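Local coordinates for OBody AM3L15 (Pyrobaculum aerophilum, PDB 4GN5), which probably serves as an engineered binding protein built on an OB-fold barrel, here gripping another protein through residues of its barrel strands, at residues V21-H29 with V39-A49; V50-P60 with T92-I101. One frame throughout, in Å; residues are numbered along the deposited sequence. Where two conformers were deposited one is given.

Contact 1 of 2, residues V21-H29 with V39-A49; sequences VVVAGWVAH and VKVSDREGGAA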
loop_
_atom_site.group_PDB
_atom_site.type_symbol
_atom_site.label_atom_id
_atom_site.label_comp_id
_atom_site.label_asym_id
_atom_site.label_seq_id
_atom_site.Cartn_x
_atom_site.Cartn_y
_atom_site.Cartn_z
ATOM N N VAL A 21 20.097 8.754 2.010
ATOM C CA VAL A 21 19.754 10.138 1.678
ATOM C C VAL A 21 18.959 10.729 2.813
ATOM O O VAL A 21 18.369 10.000 3.616
ATOM C CB VAL A 21 18.835 10.198 0.448
ATOM C CG1 VAL A 21 19.593 9.734 -0.790
ATOM C CG2 VAL A 21 17.507 9.336 0.684
ATOM N N VAL A 22 18.920 12.061 2.885
ATOM C CA VAL A 22 17.995 12.704 3.784
ATOM C C VAL A 22 17.159 13.642 2.928
ATOM O O VAL A 22 17.716 14.486 2.229
ATOM C CB VAL A 22 18.698 13.467 4.963
ATOM C CG1 VAL A 22 17.665 14.223 5.816
ATOM C CG2 VAL A 22 19.568 12.522 5.840
ATOM N N VAL A 23 15.834 13.464 2.961
ATOM C CA VAL A 23 14.946 14.378 2.265
ATOM C C VAL A 23 14.179 15.213 3.283
ATOM O O VAL A 23 13.992 14.800 4.430
ATOM C CB VAL A 23 13.981 13.669 1.249
ATOM C CG1 VAL A 23 14.778 13.013 0.145
ATOM C CG2 VAL A 23 13.087 12.625 1.961
ATOM N N ALA A 24 13.771 16.399 2.844
ATOM C CA ALA A 24 13.082 17.397 3.673
ATOM C C ALA A 24 12.051 18.127 2.789
ATOM O O ALA A 24 12.388 18.623 1.727
ATOM C CB ALA A 24 14.093 18.380 4.260
ATOM N N GLY A 25 10.807 18.218 3.231
ATOM C CA GLY A 25 9.804 18.866 2.378
ATOM C C GLY A 25 8.494 18.666 3.101
ATOM O O GLY A 25 8.492 18.463 4.331
ATOM N N TRP A 26 7.385 18.739 2.386
ATOM C CA TRP A 26 6.124 18.505 3.044
ATOM C C TRP A 26 5.535 17.152 2.683
ATOM O O TRP A 26 5.940 16.513 1.698
ATOM C CB TRP A 26 5.113 19.628 2.757
ATOM C CG TRP A 26 4.822 19.810 1.296
ATOM C CD1 TRP A 26 3.786 19.242 0.564
ATOM C CD2 TRP A 26 5.604 20.586 0.372
ATOM N NE1 TRP A 26 3.906 19.635 -0.775
ATOM C CE2 TRP A 26 4.983 20.477 -0.905
ATOM C CE3 TRP A 26 6.730 21.434 0.518
ATOM C CZ2 TRP A 26 5.463 21.161 -2.038
ATOM C CZ3 TRP A 26 7.196 22.136 -0.613
ATOM C CH2 TRP A 26 6.570 21.968 -1.880
ATOM N N VAL A 27 4.532 16.747 3.459
ATOM C CA VAL A 27 3.837 15.487 3.153
ATOM C C VAL A 27 2.859 15.749 2.019
ATOM O O VAL A 27 1.904 16.494 2.197
ATOM C CB VAL A 27 3.182 14.854 4.401
ATOM C CG1 VAL A 27 2.235 13.733 3.954
ATOM C CG2 VAL A 27 4.315 14.320 5.374
ATOM N N ALA A 28 3.152 15.203 0.834
ATOM C CA ALA A 28 2.276 15.384 -0.347
ATOM C C ALA A 28 1.126 14.370 -0.334
ATOM O O ALA A 28 0.069 14.611 -0.927
ATOM C CB ALA A 28 3.085 15.166 -1.634
ATOM N N HIS A 29 1.341 13.199 0.268
ATOM C CA HIS A 29 0.319 12.138 0.193
ATOM C C HIS A 29 0.613 11.095 1.254
ATOM O O HIS A 29 1.784 10.863 1.575
ATOM C CB HIS A 29 0.364 11.427 -1.201
ATOM C CG HIS A 29 -0.779 10.468 -1.425
ATOM N ND1 HIS A 29 -0.732 9.135 -1.055
ATOM C CD2 HIS A 29 -1.991 10.657 -2.006
ATOM C CE1 HIS A 29 -1.877 8.550 -1.377
ATOM N NE2 HIS A 29 -2.660 9.451 -1.957
ATOM N N VAL A 39 4.422 7.330 2.622
ATOM C CA VAL A 39 4.353 8.768 2.696
ATOM C C VAL A 39 5.187 9.296 1.507
ATOM O O VAL A 39 6.351 8.857 1.285
ATOM C CB VAL A 39 4.820 9.320 4.089
ATOM C CG1 VAL A 39 6.013 8.600 4.562
ATOM C CG2 VAL A 39 5.151 10.866 4.039
ATOM N N LYS A 40 4.572 10.192 0.727
ATOM C CA LYS A 40 5.246 10.815 -0.403
ATOM C C LYS A 40 5.658 12.244 -0.009
ATOM O O LYS A 40 4.851 12.958 0.573
ATOM C CB LYS A 40 4.310 10.835 -1.593
ATOM C CG LYS A 40 3.742 9.486 -1.928
ATOM C CD LYS A 40 3.129 9.538 -3.347
ATOM C CE LYS A 40 2.481 8.177 -3.541
ATOM N NZ LYS A 40 2.049 8.041 -4.940
ATOM N N VAL A 41 6.893 12.629 -0.326
ATOM C CA VAL A 41 7.492 13.927 0.102
ATOM C C VAL A 41 7.735 14.786 -1.104
ATOM O O VAL A 41 8.315 14.332 -2.099
ATOM C CB VAL A 41 8.885 13.748 0.837
ATOM C CG1 VAL A 41 9.480 15.111 1.318
ATOM C CG2 VAL A 41 8.689 12.863 2.014
ATOM N N SER A 42 7.318 16.048 -0.999
ATOM C CA SER A 42 7.617 17.007 -2.029
ATOM C C SER A 42 8.356 18.163 -1.391
ATOM O O SER A 42 8.127 18.480 -0.226
ATOM C CB SER A 42 6.332 17.500 -2.710
ATOM O OG SER A 42 5.720 16.404 -3.404
ATOM N N ASP A 43 9.263 18.757 -2.171
ATOM C CA ASP A 43 9.886 19.993 -1.760
ATOM C C ASP A 43 9.866 21.119 -2.799
ATOM O O ASP A 43 10.443 22.199 -2.576
ATOM C CB ASP A 43 11.316 19.710 -1.331
ATOM C CG ASP A 43 12.110 18.987 -2.396
ATOM O OD1 ASP A 43 11.682 18.846 -3.575
ATOM O OD2 ASP A 43 13.199 18.581 -2.011
ATOM N N ARG A 44 9.201 20.869 -3.914
ATOM C CA ARG A 44 9.101 21.866 -4.954
ATOM C C ARG A 44 7.640 21.885 -5.416
ATOM O O ARG A 44 7.006 20.808 -5.557
ATOM C CB ARG A 44 10.051 21.483 -6.088
ATOM C CG ARG A 44 10.099 22.506 -7.154
ATOM C CD ARG A 44 11.118 22.214 -8.216
ATOM N NE ARG A 44 10.925 23.224 -9.260
ATOM C CZ ARG A 44 10.617 22.965 -10.527
ATOM N NH1 ARG A 44 10.468 23.985 -11.372
ATOM N NH2 ARG A 44 10.516 21.683 -10.968
ATOM N N GLU A 45 7.077 23.076 -5.624
ATOM C CA GLU A 45 5.687 23.141 -6.067
ATOM C C GLU A 45 5.498 22.505 -7.460
ATOM O O GLU A 45 6.265 22.830 -8.378
ATOM C CB GLU A 45 5.182 24.594 -6.117
ATOM C CG GLU A 45 5.354 25.359 -4.792
ATOM C CD GLU A 45 4.535 24.781 -3.655
ATOM O OE1 GLU A 45 5.023 24.909 -2.507
ATOM O OE2 GLU A 45 3.424 24.232 -3.883
ATOM N N GLY A 46 4.492 21.628 -7.610
ATOM C CA GLY A 46 4.267 20.829 -8.861
ATOM C C GLY A 46 5.468 19.934 -9.223
ATOM O O GLY A 46 5.696 19.601 -10.387
ATOM N N GLY A 47 6.255 19.575 -8.211
ATOM C CA GLY A 47 7.476 18.786 -8.400
ATOM C C GLY A 47 7.251 17.303 -8.056
ATOM O O GLY A 47 6.119 16.842 -8.010
ATOM N N ALA A 48 8.351 16.577 -7.831
ATOM C CA ALA A 48 8.313 15.129 -7.462
ATOM C C ALA A 48 7.627 14.924 -6.133
ATOM O O ALA A 48 7.640 15.816 -5.315
ATOM C CB ALA A 48 9.725 14.594 -7.333
ATOM N N ALA A 49 7.093 13.717 -5.929
ATOM C CA ALA A 49 6.516 13.286 -4.665
ATOM C C ALA A 49 7.139 11.924 -4.449
ATOM O O ALA A 49 6.570 10.936 -4.876
ATOM C CB ALA A 49 4.978 13.166 -4.820
HETATM O O HOH W 1 14.386 16.833 0.156
#

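Contact 2 of 2, residues V50-P60 with T92-I101; sequences VPVYLERGKTP and TGVEIFPSEI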
loop_
_atom_site.group_PDB
_atom_site.type_symbol
_atom_site.label_atom_id
_atom_site.label_comp_id
_atom_site.label_asym_id
_atom_site.label_seq_id
_atom_site.Cartn_x
_atom_site.Cartn_y
_atom_site.Cartn_z
ATOM N N VAL A 50 8.309 11.876 -3.797
ATOM C CA VAL A 50 9.103 10.644 -3.708
ATOM C C VAL A 50 8.497 9.729 -2.640
ATOM O O VAL A 50 8.200 10.179 -1.517
ATOM C CB VAL A 50 10.560 10.972 -3.440
ATOM C CG1 VAL A 50 10.737 11.638 -2.082
ATOM C CG2 VAL A 50 11.402 9.726 -3.555
ATOM N N PRO A 51 8.323 8.435 -2.960
ATOM C CA PRO A 51 7.584 7.622 -1.994
ATOM C C PRO A 51 8.481 6.951 -0.977
ATOM O O PRO A 51 9.509 6.344 -1.338
ATOM C CB PRO A 51 6.884 6.597 -2.869
ATOM C CG PRO A 51 7.914 6.355 -4.074
ATOM C CD PRO A 51 8.435 7.800 -4.292
ATOM N N VAL A 52 8.099 7.067 0.283
ATOM C CA VAL A 52 8.872 6.536 1.390
ATOM C C VAL A 52 8.019 5.356 1.856
ATOM O O VAL A 52 6.897 5.568 2.356
ATOM C CB VAL A 52 8.963 7.585 2.514
ATOM C CG1 VAL A 52 9.566 7.030 3.827
ATOM C CG2 VAL A 52 9.712 8.846 2.068
ATOM N N TYR A 53 8.524 4.136 1.667
ATOM C CA TYR A 53 7.796 2.915 2.049
ATOM C C TYR A 53 8.118 2.408 3.451
ATOM O O TYR A 53 9.266 2.161 3.754
ATOM C CB TYR A 53 8.114 1.764 1.073
ATOM C CG TYR A 53 7.364 1.843 -0.259
ATOM C CD1 TYR A 53 7.692 2.807 -1.227
ATOM C CD2 TYR A 53 6.368 0.881 -0.573
ATOM C CE1 TYR A 53 6.986 2.842 -2.486
ATOM C CE2 TYR A 53 5.691 0.916 -1.831
ATOM C CZ TYR A 53 6.026 1.889 -2.757
ATOM O OH TYR A 53 5.338 1.906 -3.948
ATOM N N LEU A 54 7.111 2.244 4.280
ATOM C CA LEU A 54 7.229 1.519 5.541
ATOM C C LEU A 54 6.554 0.136 5.345
ATOM O O LEU A 54 5.357 0.095 5.128
ATOM C CB LEU A 54 6.476 2.311 6.625
ATOM C CG LEU A 54 7.168 3.618 6.974
ATOM C CD1 LEU A 54 6.913 4.796 6.007
ATOM C CD2 LEU A 54 6.798 3.955 8.352
ATOM N N GLU A 55 7.285 -0.941 5.537
ATOM C CA GLU A 55 6.739 -2.267 5.254
ATOM C C GLU A 55 6.999 -3.130 6.438
ATOM O O GLU A 55 8.153 -3.248 6.867
ATOM C CB GLU A 55 7.444 -2.876 4.044
ATOM C CG GLU A 55 6.974 -2.301 2.784
ATOM C CD GLU A 55 7.420 -3.122 1.608
ATOM O OE1 GLU A 55 8.447 -2.823 1.022
ATOM O OE2 GLU A 55 6.746 -4.087 1.250
ATOM N N ARG A 56 5.926 -3.698 6.987
ATOM C CA ARG A 56 6.007 -4.516 8.190
ATOM C C ARG A 56 6.921 -5.676 7.801
ATOM O O ARG A 56 6.840 -6.170 6.683
ATOM C CB ARG A 56 4.635 -5.046 8.573
ATOM C CG ARG A 56 3.820 -4.092 9.339
ATOM C CD ARG A 56 4.444 -3.804 10.723
ATOM N NE ARG A 56 3.606 -2.806 11.362
ATOM C CZ ARG A 56 3.855 -2.244 12.541
ATOM N NH1 ARG A 56 4.940 -2.579 13.248
ATOM N NH2 ARG A 56 3.007 -1.334 12.996
ATOM N N GLY A 57 7.813 -6.065 8.692
ATOM C CA GLY A 57 8.796 -7.062 8.365
ATOM C C GLY A 57 10.128 -6.459 7.952
ATOM O O GLY A 57 11.142 -7.143 8.066
ATOM N N LYS A 58 10.123 -5.203 7.504
ATOM C CA LYS A 58 11.297 -4.471 7.032
ATOM C C LYS A 58 11.626 -3.213 7.825
ATOM O O LYS A 58 12.759 -2.947 8.089
ATOM C CB LYS A 58 11.117 -4.017 5.597
ATOM C CG LYS A 58 11.354 -5.023 4.594
ATOM C CD LYS A 58 11.322 -4.435 3.234
ATOM C CE LYS A 58 10.878 -5.465 2.207
ATOM N NZ LYS A 58 10.804 -4.896 0.839
ATOM N N THR A 59 10.618 -2.429 8.149
ATOM C CA THR A 59 10.774 -1.095 8.759
ATOM C C THR A 59 10.638 -1.161 10.279
ATOM O O THR A 59 9.722 -1.792 10.766
ATOM C CB THR A 59 9.676 -0.142 8.172
ATOM O OG1 THR A 59 9.861 -0.022 6.768
ATOM C CG2 THR A 59 9.702 1.230 8.814
ATOM N N PRO A 60 11.496 -0.459 11.048
ATOM C CA PRO A 60 11.312 -0.616 12.487
ATOM C C PRO A 60 9.962 -0.143 13.002
ATOM O O PRO A 60 9.403 0.846 12.489
ATOM C CB PRO A 60 12.447 0.225 13.088
ATOM C CG PRO A 60 13.552 0.113 12.079
ATOM C CD PRO A 60 12.790 0.159 10.719
ATOM N N THR A 92 7.280 3.287 -9.702
ATOM C CA THR A 92 7.775 4.481 -9.045
ATOM C C THR A 92 9.227 4.898 -9.434
ATOM O O THR A 92 9.621 6.085 -9.247
ATOM C CB THR A 92 7.634 4.426 -7.540
ATOM O OG1 THR A 92 8.479 3.399 -7.018
ATOM C CG2 THR A 92 6.099 4.238 -7.078
ATOM N N GLY A 93 10.030 3.946 -9.929
ATOM C CA GLY A 93 11.442 4.239 -10.288
ATOM C C GLY A 93 12.397 4.194 -9.070
ATOM O O GLY A 93 13.522 3.625 -9.119
ATOM N N VAL A 94 11.934 4.759 -7.966
ATOM C CA VAL A 94 12.640 4.733 -6.721
ATOM C C VAL A 94 11.661 4.446 -5.577
ATOM O O VAL A 94 10.416 4.712 -5.700
ATOM C CB VAL A 94 13.438 6.078 -6.469
ATOM C CG1 VAL A 94 14.650 6.253 -7.465
ATOM C CG2 VAL A 94 12.506 7.351 -6.545
ATOM N N GLU A 95 12.222 4.001 -4.456
ATOM C CA GLU A 95 11.521 3.860 -3.174
ATOM C C GLU A 95 12.561 4.263 -2.135
ATOM O O GLU A 95 13.760 4.059 -2.350
ATOM C CB GLU A 95 11.148 2.366 -2.910
ATOM C CG GLU A 95 10.328 1.746 -4.086
ATOM C CD GLU A 95 9.895 0.292 -3.841
ATOM O OE1 GLU A 95 8.943 -0.160 -4.482
ATOM O OE2 GLU A 95 10.544 -0.409 -3.056
ATOM N N ILE A 96 12.114 4.834 -1.017
ATOM C CA ILE A 96 12.995 5.153 0.106
ATOM C C ILE A 96 12.482 4.321 1.276
ATOM O O ILE A 96 11.288 4.397 1.627
ATOM C CB ILE A 96 13.037 6.687 0.465
ATOM C CG1 ILE A 96 13.746 7.493 -0.647
ATOM C CG2 ILE A 96 13.739 6.867 1.824
ATOM C CD1 ILE A 96 13.593 9.021 -0.611
ATOM N N PHE A 97 13.373 3.504 1.832
ATOM C CA PHE A 97 13.112 2.824 3.086
ATOM C C PHE A 97 13.716 3.582 4.275
ATOM O O PHE A 97 14.950 3.650 4.429
ATOM C CB PHE A 97 13.532 1.313 3.003
ATOM C CG PHE A 97 12.626 0.503 2.133
ATOM C CD1 PHE A 97 11.494 -0.134 2.671
ATOM C CD2 PHE A 97 12.831 0.417 0.765
ATOM C CE1 PHE A 97 10.645 -0.842 1.903
ATOM C CE2 PHE A 97 11.968 -0.312 -0.041
ATOM C CZ PHE A 97 10.868 -0.961 0.515
ATOM N N PRO A 98 12.839 4.185 5.120
ATOM C CA PRO A 98 13.307 5.093 6.138
ATOM C C PRO A 98 13.939 4.408 7.356
ATOM O O PRO A 98 13.525 3.315 7.769
ATOM C CB PRO A 98 12.032 5.817 6.572
ATOM C CG PRO A 98 10.968 4.779 6.438
ATOM C CD PRO A 98 11.376 3.991 5.187
ATOM N N SER A 99 14.900 5.108 7.938
ATOM C CA SER A 99 15.357 4.790 9.271
ATOM C C SER A 99 14.981 5.887 10.275
ATOM O O SER A 99 14.872 5.617 11.485
ATOM C CB SER A 99 16.851 4.575 9.259
ATOM O OG SER A 99 17.492 5.787 8.994
ATOM N N GLU A 100 14.795 7.117 9.808
ATOM C CA GLU A 100 14.321 8.182 10.708
ATOM C C GLU A 100 13.226 9.002 10.042
ATOM O O GLU A 100 13.337 9.344 8.865
ATOM C CB GLU A 100 15.434 9.109 11.141
ATOM C CG GLU A 100 16.664 8.427 11.669
ATOM C CD GLU A 100 17.858 9.370 11.788
ATOM O OE1 GLU A 100 17.692 10.611 11.710
ATOM O OE2 GLU A 100 18.983 8.856 11.980
ATOM N N ILE A 101 12.144 9.259 10.768
ATOM C CA ILE A 101 11.177 10.242 10.290
ATOM C C ILE A 101 11.004 11.309 11.351
ATOM O O ILE A 101 10.544 11.003 12.447
ATOM C CB ILE A 101 9.814 9.599 9.973
ATOM C CG1 ILE A 101 9.965 8.510 8.896
ATOM C CG2 ILE A 101 8.773 10.709 9.613
ATOM C CD1 ILE A 101 8.653 7.664 8.603
HETATM O O HOH W 2 7.089 1.309 -5.895
HETATM O O HOH W 3 12.424 0.928 6.493
#

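Contact 1 of 2, residues V21-H29 with V39-A49
Trp-26 and Ser-42 exchange two backbone hydrogen bonds, Trp-26 N to Ser-42 O the shorter at 2.7 Å, and so begin the antiparallel pairing of strand 26-29 with strand 39-42. Beyond them Ala-28 N reaches Lys-40 O at 2.8 Å and Lys-40 N reaches His-29 O. Since Ala-28 and His-29 both face Lys-40, the register slips by one residue: a classic beta bulge. Weaker CA-H...O contacts fill in, among them Gly-25 CA to Ser-42 O at 3.1 Å.

The same Ser-42 O also sits over one face of the Trp-26 indole, 3.3 Å from CD2. With CG placed between backbone N and carbonyl carbon (chi1 59°), the ring folds back over Ser-42 and Asp-43; the Glu-45 carboxylate, its plane only 11° from that of the ring, brings OE1 to 3.4 Å from Trp-26 CH2.

Among side-chain polar links, Ser-42 OG bonds Ala-48 O at 2.8 Å, tying the returning loop to the strand; the same OG touches Ala-28 CB. Water 1 bridges Ala-24 N and Asp-43 OD2; Thr-9 bonds the other carboxylate oxygen. His-29 and Lys-40 run side by side, and Lys-40 NZ hydrogen-bonds the backbone of another protein's chain.

On the face opposite Trp-26, Ser-42 and His-29, Val-27 CG2 meets Val-39 CG2 at 3.8 Å; from the strand before the corner Val-23 approaches Val-41 more loosely. These valines continue onto Val-50 and Val-52 of strand 50-55 and Val-76 of strand 75-83, while the corner at Gly-25 carries the chain from strand 20-24, paired with strand 75-83, into the hairpin 26-32/36-42.

Contact 2 of 2, residues V50-P60 with T92-I101
Ile-96 O takes one hydrogen bond from strand 50-55, donated by Tyr-53 N at 2.8 Å, and a weaker CA-H...O contact from Val-52 CA at 3.2 Å. Ile-96 N returns a bond to Pro-51 O at 3.0 Å, so Ile-96 is bracketed by the residues on either side of Val-52. The two strands run in roughly the same direction, 46° apart, and this is their single bridge. Pairing stops where proline offers no N-H: Tyr-53 O is buried with no hydrogen-bonding partner, and Pro-98 CD presses on it at 3.1 Å.

On the face of Val-50, Val-52 and Leu-54 lies an apolar layer. Val-50 CG2 meets Ile-96 CD1 at 3.7 Å, crossing it at about a right angle. Val-52 CG1, anti to the backbone N (chi1 170°), packs on Pro-98 CG, which also touches Leu-54 CG; Leu-54 CD2 and Ile-101 CD1 then meet tip to tip.

On the face of Tyr-53, that residue serves two neighbours. Its CB makes a CH-pi contact over the face of Phe-97, 4.1 Å from the centroid, and its ring stacks, 28° between planes, with the Glu-95 carboxylate. Water 2 links Tyr-53 OH (2.7 Å), Thr-92 OG1 and Glu-95 OE1, which helps to hold the tyrosine hydroxyl in place; Glu-95 OE1 also salt-bridges a basic side chain of another protein's chain. Farther along, water 3 connects Thr-59 OG1 with Pro-98 O.

This parallel meeting of the third barrel strand with the fifth, in an otherwise antiparallel sheet, is the closure typical of the OB-fold, and here its Tyr-53 side faces the bound protein.

Overall arrangement
The centres of the two contacts lie about 14 Å apart, and they come in series: contact 1 ends at Ala-49 and contact 2 begins at Val-50. They share the three-stranded sheet 26-32, 36-42, 50-55, whose last two strands are joined by probable hydrogen bonds such as Val-39 O to Val-52 N (2.7 Å). Contact 1 lies in the first hairpin of that sheet; contact 2 joins its far edge to strand 95-98, which pairs with strand 75-83, itself paired with strand 20-24. Together they help bring the two sheets round into one barrel. Both also supply residues, Lys-40 and Glu-95 among them, that meet another protein's chain, consistent with a binding scaffold.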